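Local coordinates for protein uroporphyrin-III C-methyltransferase (Pseudomonas denitrificans, PDB 1S4D) that catalyses the two successive S-adenosyl-L-methionine-dependent C-2 and C-7 methylations that turn uroporphyrinogen III into precorrin-2, a step towards cobalamin and siroheme, at residues G134-A139 against P240-V245; I141-R146 against V179-M184; R146-A151 against G246-L251; P216-L221 against R250-L255. One frame throughout, in Å; residues are numbered along the deposited sequence.

Contact 1: residues G134-A139 against P240-V245; sequences GGLAYA and PAIVVV. With SAH (S-adenosyl-L-homocysteine), chain Q.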
# COMPACT_ATOMS: atom_id res chain seq x y z
N GLY B 134 3.08 5.01 0.26
CA GLY B 134 3.27 5.92 1.37
C GLY B 134 4.59 6.65 1.28
O GLY B 134 4.63 7.86 1.48
N GLY B 135 5.66 5.92 0.97
CA GLY B 135 6.96 6.50 0.71
C GLY B 135 6.92 7.65 -0.28
O GLY B 135 7.46 8.73 -0.00
N LEU B 136 6.27 7.44 -1.41
CA LEU B 136 6.20 8.49 -2.42
C LEU B 136 5.38 9.69 -1.95
O LEU B 136 5.72 10.84 -2.27
CB LEU B 136 5.71 7.93 -3.76
CG LEU B 136 6.69 6.94 -4.40
CD1 LEU B 136 6.06 6.36 -5.61
CD2 LEU B 136 7.99 7.60 -4.81
N ALA B 137 4.33 9.42 -1.17
CA ALA B 137 3.60 10.49 -0.48
C ALA B 137 4.52 11.40 0.33
O ALA B 137 4.32 12.63 0.35
CB ALA B 137 2.52 9.92 0.41
N TYR B 138 5.53 10.83 0.98
CA TYR B 138 6.43 11.68 1.79
C TYR B 138 7.37 12.53 0.93
O TYR B 138 8.07 13.38 1.46
CB TYR B 138 7.24 10.89 2.81
CG TYR B 138 6.54 10.61 4.12
CD1 TYR B 138 5.30 9.93 4.16
CD2 TYR B 138 7.13 10.99 5.33
CE1 TYR B 138 4.67 9.66 5.37
CE2 TYR B 138 6.52 10.73 6.55
CZ TYR B 138 5.29 10.06 6.56
OH TYR B 138 4.69 9.79 7.77
N ALA B 139 7.38 12.31 -0.38
CA ALA B 139 8.23 13.08 -1.28
C ALA B 139 7.39 14.04 -2.10
O ALA B 139 7.92 14.71 -2.98
CB ALA B 139 9.04 12.17 -2.22
N PRO B 240 17.83 1.76 0.36
CA PRO B 240 16.60 1.46 -0.39
C PRO B 240 16.04 2.71 -1.09
O PRO B 240 16.09 3.78 -0.52
CB PRO B 240 15.66 0.95 0.69
CG PRO B 240 16.14 1.68 1.97
CD PRO B 240 17.60 1.95 1.80
N ALA B 241 15.52 2.57 -2.31
CA ALA B 241 14.94 3.68 -3.04
C ALA B 241 13.72 3.23 -3.80
O ALA B 241 13.63 2.09 -4.22
CB ALA B 241 15.97 4.27 -4.01
N ILE B 242 12.76 4.11 -3.99
CA ILE B 242 11.70 3.78 -4.91
C ILE B 242 11.93 4.66 -6.13
O ILE B 242 12.17 5.87 -5.99
CB ILE B 242 10.32 4.05 -4.25
CG1 ILE B 242 9.98 2.95 -3.24
CG2 ILE B 242 9.23 4.28 -5.32
CD1 ILE B 242 9.42 1.69 -3.87
N VAL B 243 11.87 4.08 -7.32
CA VAL B 243 11.97 4.85 -8.56
C VAL B 243 10.62 4.95 -9.24
O VAL B 243 10.02 3.92 -9.63
CB VAL B 243 12.91 4.21 -9.55
CG1 VAL B 243 13.20 5.20 -10.67
CG2 VAL B 243 14.20 3.74 -8.86
N VAL B 244 10.14 6.19 -9.39
CA VAL B 244 8.82 6.47 -9.98
C VAL B 244 9.00 7.16 -11.31
O VAL B 244 9.76 8.12 -11.43
CB VAL B 244 7.92 7.35 -9.02
CG1 VAL B 244 8.62 8.66 -8.64
CG2 VAL B 244 6.53 7.61 -9.61
N VAL B 245 8.27 6.68 -12.31
CA VAL B 245 8.34 7.20 -13.65
C VAL B 245 6.99 7.83 -14.00
O VAL B 245 5.90 7.23 -13.72
CB VAL B 245 8.69 6.07 -14.64
CG1 VAL B 245 8.79 6.58 -16.06
CG2 VAL B 245 10.01 5.38 -14.22
N SAH Q . 7.52 -5.00 1.42
CA SAH Q . 8.28 -3.78 1.21
CB SAH Q . 9.29 -3.99 0.09
CG SAH Q . 10.58 -4.66 0.55
SD SAH Q . 11.66 -5.26 -0.78
C SAH Q . 7.36 -2.58 0.95
O SAH Q . 6.14 -2.70 0.91
OXT SAH Q . 7.78 -1.44 0.80
C5' SAH Q . 12.81 -3.87 -0.49
C4' SAH Q . 12.67 -2.63 -1.40
O4' SAH Q . 11.64 -1.77 -0.95
C3' SAH Q . 13.87 -1.70 -1.46
O3' SAH Q . 14.95 -2.15 -2.23
C2' SAH Q . 13.27 -0.40 -1.96
O2' SAH Q . 13.03 -0.38 -3.36
C1' SAH Q . 11.93 -0.42 -1.26
N9 SAH Q . 11.90 0.37 -0.00
C8 SAH Q . 11.65 -0.15 1.22
N7 SAH Q . 11.68 0.83 2.13
C5 SAH Q . 11.96 1.98 1.52
C6 SAH Q . 12.11 3.29 2.00
N6 SAH Q . 11.95 3.56 3.28
N1 SAH Q . 12.41 4.30 1.11
C2 SAH Q . 12.54 4.01 -0.23
N3 SAH Q . 12.40 2.72 -0.70
C4 SAH Q . 12.11 1.71 0.16

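Contact 2: residues I141-R146 against V179-M184; sequences IPVTHR and VIVMYM. With SAH (S-adenosyl-L-homocysteine), chain Q.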
# COMPACT_ATOMS: atom_id res chain seq x y z
N ILE B 141 4.84 12.98 -4.08
CA ILE B 141 4.42 12.34 -5.32
C ILE B 141 3.25 11.38 -5.12
O ILE B 141 3.44 10.28 -4.60
CB ILE B 141 5.60 11.58 -5.98
CG1 ILE B 141 6.74 12.55 -6.32
CG2 ILE B 141 5.11 10.79 -7.21
CD1 ILE B 141 8.05 11.87 -6.59
N PRO B 142 2.05 11.76 -5.54
CA PRO B 142 0.93 10.82 -5.49
C PRO B 142 1.09 9.81 -6.62
O PRO B 142 1.51 10.13 -7.72
CB PRO B 142 -0.31 11.69 -5.71
CG PRO B 142 0.18 13.09 -5.84
CD PRO B 142 1.65 13.06 -6.12
N VAL B 143 0.76 8.58 -6.31
CA VAL B 143 0.94 7.45 -7.18
C VAL B 143 -0.19 7.41 -8.25
O VAL B 143 -0.12 6.72 -9.27
CB VAL B 143 1.03 6.22 -6.24
CG1 VAL B 143 -0.25 5.42 -6.16
CG2 VAL B 143 2.27 5.42 -6.53
N THR B 144 -1.20 8.24 -8.04
CA THR B 144 -2.42 8.28 -8.83
C THR B 144 -2.89 9.73 -8.86
O THR B 144 -2.81 10.43 -7.84
CB THR B 144 -3.44 7.36 -8.14
OG1 THR B 144 -3.59 6.15 -8.90
CG2 THR B 144 -4.83 7.96 -8.12
N HIS B 145 -3.38 10.18 -10.00
CA HIS B 145 -3.90 11.53 -10.10
C HIS B 145 -4.68 11.64 -11.42
O HIS B 145 -4.11 11.48 -12.50
CB HIS B 145 -2.75 12.53 -10.02
CG HIS B 145 -3.19 13.95 -9.84
ND1 HIS B 145 -3.19 14.86 -10.87
CD2 HIS B 145 -3.64 14.61 -8.75
CE1 HIS B 145 -3.63 16.02 -10.43
NE2 HIS B 145 -3.91 15.90 -9.15
N ARG B 146 -5.99 11.92 -11.34
CA ARG B 146 -6.90 11.66 -12.47
C ARG B 146 -6.58 12.38 -13.79
O ARG B 146 -6.99 11.94 -14.85
CB ARG B 146 -8.37 11.80 -12.06
CG ARG B 146 -9.11 13.03 -12.56
CD ARG B 146 -9.89 13.75 -11.46
NE ARG B 146 -11.19 13.15 -11.16
CZ ARG B 146 -11.39 12.02 -10.46
NH1 ARG B 146 -12.62 11.58 -10.25
NH2 ARG B 146 -10.36 11.32 -9.99
N VAL B 179 2.04 5.93 -15.09
CA VAL B 179 3.01 5.86 -13.99
C VAL B 179 3.56 4.46 -13.69
O VAL B 179 2.81 3.49 -13.68
CB VAL B 179 2.43 6.48 -12.70
CG1 VAL B 179 3.40 6.34 -11.51
CG2 VAL B 179 2.09 7.96 -12.97
N ILE B 180 4.90 4.34 -13.51
CA ILE B 180 5.52 3.07 -13.11
C ILE B 180 6.24 3.32 -11.81
O ILE B 180 6.93 4.33 -11.66
CB ILE B 180 6.58 2.57 -14.13
CG1 ILE B 180 6.14 2.74 -15.60
CG2 ILE B 180 7.00 1.14 -13.82
CD1 ILE B 180 5.12 1.83 -16.02
N VAL B 181 6.08 2.39 -10.87
CA VAL B 181 6.71 2.51 -9.56
C VAL B 181 7.59 1.29 -9.34
O VAL B 181 7.11 0.14 -9.36
CB VAL B 181 5.66 2.63 -8.43
CG1 VAL B 181 6.33 2.50 -7.03
CG2 VAL B 181 4.79 3.92 -8.60
N MET B 182 8.87 1.52 -9.12
CA MET B 182 9.81 0.41 -9.18
C MET B 182 10.54 0.22 -7.86
O MET B 182 11.10 1.18 -7.32
CB MET B 182 10.79 0.63 -10.33
CG MET B 182 10.13 1.13 -11.59
SD MET B 182 11.14 0.81 -13.01
CE MET B 182 12.34 2.17 -12.92
N TYR B 183 10.49 -1.02 -7.38
CA TYR B 183 11.14 -1.52 -6.17
C TYR B 183 12.43 -2.21 -6.60
O TYR B 183 12.49 -2.77 -7.69
CB TYR B 183 10.24 -2.56 -5.49
CG TYR B 183 9.01 -2.00 -4.79
CD1 TYR B 183 7.85 -1.63 -5.52
CD2 TYR B 183 9.00 -1.87 -3.41
CE1 TYR B 183 6.72 -1.11 -4.87
CE2 TYR B 183 7.89 -1.37 -2.77
CZ TYR B 183 6.77 -0.98 -3.49
OH TYR B 183 5.70 -0.47 -2.79
N MET B 184 13.47 -2.16 -5.76
CA MET B 184 14.74 -2.85 -6.03
C MET B 184 15.24 -2.69 -7.46
O MET B 184 15.59 -3.67 -8.10
CB MET B 184 14.64 -4.33 -5.67
CG MET B 184 14.03 -4.57 -4.30
SD MET B 184 13.79 -6.31 -4.00
CE MET B 184 12.04 -6.43 -4.27
N SAH Q . 7.52 -5.00 1.42
CA SAH Q . 8.28 -3.78 1.21
CB SAH Q . 9.29 -3.99 0.09
CG SAH Q . 10.58 -4.66 0.55
SD SAH Q . 11.66 -5.26 -0.78
C SAH Q . 7.36 -2.58 0.95
O SAH Q . 6.14 -2.70 0.91
OXT SAH Q . 7.78 -1.44 0.80
C5' SAH Q . 12.81 -3.87 -0.49
C4' SAH Q . 12.67 -2.63 -1.40
O4' SAH Q . 11.64 -1.77 -0.95
C3' SAH Q . 13.87 -1.70 -1.46
O3' SAH Q . 14.95 -2.15 -2.23
C2' SAH Q . 13.27 -0.40 -1.96
O2' SAH Q . 13.03 -0.38 -3.36
C1' SAH Q . 11.93 -0.42 -1.26
N9 SAH Q . 11.90 0.37 -0.00
C8 SAH Q . 11.65 -0.15 1.22
N7 SAH Q . 11.68 0.83 2.13
C5 SAH Q . 11.96 1.98 1.52
C6 SAH Q . 12.11 3.29 2.00
N6 SAH Q . 11.95 3.56 3.28
N1 SAH Q . 12.41 4.30 1.11
C2 SAH Q . 12.54 4.01 -0.23
N3 SAH Q . 12.40 2.72 -0.70
C4 SAH Q . 12.11 1.71 0.16

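Contact 3: residues R146-A151 against G246-L251; sequences REVNHA and GEVVRL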
# COMPACT_ATOMS: atom_id res chain seq x y z
N ARG B 146 -5.99 11.92 -11.34
CA ARG B 146 -6.90 11.66 -12.47
C ARG B 146 -6.58 12.38 -13.79
O ARG B 146 -6.99 11.94 -14.85
CB ARG B 146 -8.37 11.80 -12.06
CG ARG B 146 -9.11 13.03 -12.56
CD ARG B 146 -9.89 13.75 -11.46
NE ARG B 146 -11.19 13.15 -11.16
CZ ARG B 146 -11.39 12.02 -10.46
NH1 ARG B 146 -12.62 11.58 -10.25
NH2 ARG B 146 -10.36 11.32 -9.99
N GLU B 147 -5.84 13.48 -13.69
CA GLU B 147 -5.35 14.18 -14.87
C GLU B 147 -4.11 13.50 -15.45
O GLU B 147 -3.65 13.87 -16.54
CB GLU B 147 -5.03 15.63 -14.49
CG GLU B 147 -6.11 16.65 -14.86
CD GLU B 147 -6.25 17.78 -13.82
OE1 GLU B 147 -5.22 18.20 -13.24
OE2 GLU B 147 -7.39 18.25 -13.59
N VAL B 148 -3.54 12.53 -14.74
CA VAL B 148 -2.29 11.90 -15.17
C VAL B 148 -2.44 10.43 -15.54
O VAL B 148 -1.86 9.97 -16.50
CB VAL B 148 -1.16 12.08 -14.09
CG1 VAL B 148 0.06 11.23 -14.40
CG2 VAL B 148 -0.74 13.56 -13.95
N ASN B 149 -3.23 9.68 -14.76
CA ASN B 149 -3.25 8.22 -14.91
C ASN B 149 -4.48 7.57 -14.30
O ASN B 149 -5.03 8.04 -13.29
CB ASN B 149 -1.95 7.58 -14.35
CG ASN B 149 -1.79 7.75 -12.84
OD1 ASN B 149 -1.37 6.82 -12.12
ND2 ASN B 149 -2.09 8.95 -12.34
N HIS B 150 -4.92 6.48 -14.90
CA HIS B 150 -6.05 5.74 -14.38
C HIS B 150 -5.55 4.36 -13.96
O HIS B 150 -6.32 3.52 -13.47
CB HIS B 150 -7.15 5.69 -15.44
CG HIS B 150 -8.03 6.90 -15.45
ND1 HIS B 150 -7.59 8.14 -15.90
CD2 HIS B 150 -9.32 7.08 -15.07
CE1 HIS B 150 -8.57 9.02 -15.78
NE2 HIS B 150 -9.62 8.41 -15.28
N ALA B 151 -4.25 4.15 -14.14
CA ALA B 151 -3.57 2.91 -13.80
C ALA B 151 -2.15 3.18 -13.26
O ALA B 151 -1.51 4.15 -13.67
CB ALA B 151 -3.53 2.02 -15.02
N GLY B 246 7.03 9.03 -14.57
CA GLY B 246 5.83 9.67 -15.09
C GLY B 246 5.40 11.00 -14.52
O GLY B 246 6.01 11.55 -13.59
N GLU B 247 4.32 11.53 -15.05
CA GLU B 247 4.01 12.94 -14.88
C GLU B 247 3.73 13.33 -13.44
O GLU B 247 3.95 14.49 -13.07
CB GLU B 247 2.87 13.38 -15.82
CG GLU B 247 3.25 13.36 -17.30
CD GLU B 247 4.41 14.28 -17.64
OE1 GLU B 247 5.30 13.84 -18.40
OE2 GLU B 247 4.44 15.45 -17.16
N VAL B 248 3.28 12.37 -12.63
CA VAL B 248 3.10 12.62 -11.20
C VAL B 248 4.37 13.15 -10.52
O VAL B 248 4.27 13.85 -9.51
CB VAL B 248 2.63 11.38 -10.40
CG1 VAL B 248 1.15 11.07 -10.68
CG2 VAL B 248 3.53 10.16 -10.64
N VAL B 249 5.54 12.84 -11.08
CA VAL B 249 6.80 13.37 -10.54
C VAL B 249 6.80 14.90 -10.56
O VAL B 249 7.43 15.53 -9.72
CB VAL B 249 8.03 12.82 -11.31
CG1 VAL B 249 9.32 13.56 -10.96
CG2 VAL B 249 8.18 11.33 -11.08
N ARG B 250 6.08 15.49 -11.50
CA ARG B 250 6.03 16.95 -11.61
C ARG B 250 5.29 17.59 -10.46
O ARG B 250 5.50 18.76 -10.19
CB ARG B 250 5.36 17.37 -12.91
CG ARG B 250 6.18 17.09 -14.15
CD ARG B 250 5.76 17.93 -15.34
NE ARG B 250 6.26 17.35 -16.57
CZ ARG B 250 7.45 17.61 -17.10
NH1 ARG B 250 7.83 17.01 -18.22
NH2 ARG B 250 8.27 18.46 -16.51
N LEU B 251 4.43 16.84 -9.78
CA LEU B 251 3.66 17.38 -8.67
C LEU B 251 4.46 17.54 -7.38
O LEU B 251 3.98 18.16 -6.44
CB LEU B 251 2.44 16.52 -8.39
CG LEU B 251 1.25 16.55 -9.34
CD1 LEU B 251 0.39 15.34 -9.02
CD2 LEU B 251 0.44 17.85 -9.25

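Contact 4: residues P216-L221 against R250-L255; sequences PQQAVL and RLRAAL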
# COMPACT_ATOMS: atom_id res chain seq x y z
N PRO B 216 14.31 10.62 8.55
CA PRO B 216 15.09 11.88 8.54
C PRO B 216 16.17 11.88 7.44
O PRO B 216 16.60 12.94 7.02
CB PRO B 216 15.68 11.95 9.95
CG PRO B 216 14.70 11.17 10.77
CD PRO B 216 14.33 9.98 9.89
N GLN B 217 16.54 10.71 6.93
CA GLN B 217 17.54 10.62 5.86
C GLN B 217 16.97 10.69 4.45
O GLN B 217 17.70 10.48 3.50
CB GLN B 217 18.34 9.32 5.99
CG GLN B 217 19.11 9.18 7.29
CD GLN B 217 18.21 8.78 8.44
OE1 GLN B 217 17.31 7.95 8.27
NE2 GLN B 217 18.43 9.38 9.61
N GLN B 218 15.68 10.96 4.29
CA GLN B 218 15.09 10.99 2.96
C GLN B 218 15.81 11.94 2.01
O GLN B 218 16.17 13.07 2.37
CB GLN B 218 13.62 11.38 3.04
CG GLN B 218 12.89 11.44 1.71
CD GLN B 218 11.43 11.68 1.91
OE1 GLN B 218 10.86 12.62 1.35
NE2 GLN B 218 10.80 10.85 2.72
N ALA B 219 16.01 11.45 0.79
CA ALA B 219 16.67 12.19 -0.27
C ALA B 219 15.97 11.86 -1.57
O ALA B 219 15.58 10.71 -1.81
CB ALA B 219 18.15 11.81 -0.34
N VAL B 220 15.78 12.89 -2.39
CA VAL B 220 15.03 12.78 -3.62
C VAL B 220 15.85 13.37 -4.74
O VAL B 220 16.41 14.43 -4.59
CB VAL B 220 13.68 13.55 -3.58
CG1 VAL B 220 12.93 13.38 -4.89
CG2 VAL B 220 12.83 13.07 -2.46
N LEU B 221 15.89 12.67 -5.87
CA LEU B 221 16.47 13.18 -7.08
C LEU B 221 15.44 13.11 -8.21
O LEU B 221 14.91 12.04 -8.50
CB LEU B 221 17.71 12.36 -7.43
CG LEU B 221 18.20 12.36 -8.90
CD1 LEU B 221 18.87 13.70 -9.30
CD2 LEU B 221 19.11 11.17 -9.18
N ARG B 250 6.08 15.49 -11.50
CA ARG B 250 6.03 16.95 -11.61
C ARG B 250 5.29 17.59 -10.46
O ARG B 250 5.50 18.76 -10.19
CB ARG B 250 5.36 17.37 -12.91
CG ARG B 250 6.18 17.09 -14.15
CD ARG B 250 5.76 17.93 -15.34
NE ARG B 250 6.26 17.35 -16.57
CZ ARG B 250 7.45 17.61 -17.10
NH1 ARG B 250 7.83 17.01 -18.22
NH2 ARG B 250 8.27 18.46 -16.51
N LEU B 251 4.43 16.84 -9.78
CA LEU B 251 3.66 17.38 -8.67
C LEU B 251 4.46 17.54 -7.38
O LEU B 251 3.98 18.16 -6.44
CB LEU B 251 2.44 16.52 -8.39
CG LEU B 251 1.25 16.55 -9.34
CD1 LEU B 251 0.39 15.34 -9.02
CD2 LEU B 251 0.44 17.85 -9.25
N ARG B 252 5.67 16.99 -7.32
CA ARG B 252 6.44 17.13 -6.09
C ARG B 252 6.76 18.62 -5.79
O ARG B 252 6.80 19.04 -4.64
CB ARG B 252 7.67 16.20 -6.07
CG ARG B 252 8.98 16.86 -5.78
CD ARG B 252 10.11 15.93 -5.47
NE ARG B 252 10.04 15.64 -4.06
CZ ARG B 252 10.93 16.00 -3.15
NH1 ARG B 252 12.05 16.64 -3.49
NH2 ARG B 252 10.69 15.68 -1.88
N ALA B 253 6.96 19.42 -6.84
CA ALA B 253 7.25 20.85 -6.66
C ALA B 253 6.11 21.57 -5.95
O ALA B 253 6.35 22.51 -5.19
CB ALA B 253 7.56 21.52 -7.99
N ALA B 254 4.87 21.12 -6.17
CA ALA B 254 3.70 21.70 -5.55
C ALA B 254 3.24 20.99 -4.28
O ALA B 254 2.49 21.56 -3.49
CB ALA B 254 2.56 21.76 -6.53
N LEU B 255 3.66 19.75 -4.07
CA LEU B 255 3.09 18.94 -3.01
C LEU B 255 4.10 18.50 -1.97
O LEU B 255 3.79 17.67 -1.10
CB LEU B 255 2.40 17.71 -3.61
CG LEU B 255 1.18 17.98 -4.48
CD1 LEU B 255 0.52 16.68 -4.82
CD2 LEU B 255 0.20 18.90 -3.76

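Contact 1: residues G134-A139 against P240-V245
Leu136 meets Ile242 methyl to methyl: its CD2 lies 3.6 Å from Ile242 CG2, and the two side chains cross at about a right angle. The same fork extends to the next inward-facing residue of the strand, with Leu136 CD1 4.0 Å from Val244 CB. A leucine suits this place because its forked end brings both methyls close to two branched residues two positions apart. Ile242 uses both of its branches. With chi1 at -76°, CG2 stands opposite the backbone N and faces Leu136, whereas Ile242 CG1 turns to S-adenosyl-L-homocysteine (SAH), 3.5 Å from SAH N3 of the adenine. This is how helix 131-137 packs on the central strand, 241-245, of the mixed sheet in a tetrapyrrole methylase, at the sheet end that holds the nucleoside. Just before Ile242, Ala241 O accepts a hydrogen bond of 2.7 Å from SAH O2', a ribose hydroxyl. Pro240, which follows a cis peptide bond, sets its CB 3.7 Å from SAH C4 and so adds a rigid apolar surface beside the base. Farther out, strand 206-211 supports Leu136 through Val210, and Tyr183 and Val181 of strand 179-183 lean on Ile242. Tyr138 N bonds to Gly134 O at 3.1 Å, a turn back; the Tyr138 hydroxyl is held by Asp26, and its ring meets Trp257 edge to face.

Contact 2: residues I141-R146 against V179-M184
Val143 and Val181 make a small, buried, mainly apolar contact without a hydrogen bond between the segments, by which the loop between helix 131-137 and strand 151-156 lies over strand 179-183 of the mixed sheet. Val143 CG2 touches Val181 CG2 at 3.6 Å, the two side chains crossing nearly at right angles. Compact branched valines suit a place where loop and sheet come so near. Two residues back along the strand, Val179 CG1 sits 4.2 Å from Val143 O. The strand then runs on into the cofactor pocket. Tyr183 holds CG opposite its carbonyl carbon (chi1 -73°), which turns the ring to the ligand: CD2 is 3.6 Å from SAH O4', and SAH OXT lies in the ring plane at the edge. The Tyr183 hydroxyl meets Thr130 OG1 and Gly132 N. With an alanine here, the ribose and carboxylate would probably lose the ring beside them, and Thr130 and Gly132 their hydroxyl partner. Met184 lays CE 3.7 Å from SAH SD, the sulfur that carries the methyl group in the methyl donor. Met184 N-H points almost straight at SAH O2' (3.0 Å, 172°), so the ribose hydroxyl accepts from the residue just past strand 179-183, leaving its proton for a carbonyl on strand 241-245.

Contact 3: residues R146-A151 against G246-L251
Val148 holds CG1 opposite its backbone N (chi1 170°), and this methyl reaches the segment 246-251, where Val248 CG1, set opposite its own carbonyl carbon (chi1 -74°), comes to meet it at 3.9 Å. The contact joins the loop leading into strand 151-156 to a short 3-10 turn, 247-249, that follows strand 241-245 of the mixed sheet, away from the cofactor site. Val148 CG1 also rests 3.8 Å from Glu247 CB, the two side chains crossing at about a right angle. Glutamate suits this margin because its first methylene can join the apolar packing while the bent chain carries the carboxylate off elsewhere. Gly246 suits the start of the turn: at its positive phi (120°) a side chain would be jammed against the preceding carbonyl O. Gly246 O receives Val249 N at 2.9 Å. Val179 of strand 179-183 touches both Val148 and Val248. At the end of the segment 146-151, Ala151 pairs with a strand of the second subunit in an antiparallel ladder, so the sheet crosses the dimer interface. Within the segment 246-251, Arg250 NE donates to Glu247 OE2 on its syn side, a salt bridge of 2.7 Å lying close to the guanidinium plane.

Contact 4: residues P216-L221 against R250-L255
Val220 and Arg252 reach for each other from opposite directions, and their meeting makes nearly the whole contact. Followed in sequence, Arg250, salt-bridged to Glu247, leads to Leu251, which packs on Leu114 of the second subunit. Arg252 comes next and extends toward the strand. Its aliphatic part arrives first, with Arg252 CD 3.8 Å from Val220 CG1; a bend at chi3 (-86°) then swings the guanidinium round to present a face to the valine. Val220 CG2 lies over that face, displaced toward the rim and 3.4 Å from Arg252 NH2, while Val220 CB is 3.5 Å from Arg252 NH1. In the valine, chi1 (-180°) sets CG1 opposite the backbone N and CG2 opposite the carbonyl carbon, and both methyls lie against the flat group. An apolar residue suits this position: the guanidinium face is poorly hydrated, and contact there leaves the N-H bonds in the plane for other partners. Strand 219-224 is the outermost strand, within this chain, of the mixed sheet of the tetrapyrrole methylase fold, and the short helix 252-255 that follows the central strand borders it. Arg252 NE bonds to Ala139 O, just beyond helix 131-137, and Arg252 NH2 has a long, weak ion pair with Asp256. A leucine in place of Arg252 would probably leave the Ala139 carbonyl without this donor and Val220 without the flat surface it rests on. Beyond Ala254, which also packs on Leu114 of the second subunit, Leu255 touches Pro142 within its own chain and Ala113 of the neighbouring subunit.

How the contacts relate
From the N terminus, the segments 134-139, 141-146 and 146-151 open contacts 1, 2 and 3 in quick succession. Contact 2 closes first, at strand 179-183, and is nested inside the long loop that contact 1 closes at strand 241-245. Contact 4 opens between, at strand 219-224, so it crosses contact 1 but follows contact 2 in series. Contact 3 crosses both contacts 1 and 2, and ends at 246-251, overlapping the closing segment of contact 4. Val243 O to Met182 N, at 2.7 Å, probably hydrogen-bonds contacts 1 and 2 as neighbouring strands. Together the four tie the helix 131-137 region and the mixed sheet to the turn and short helix that follow strand 241-245.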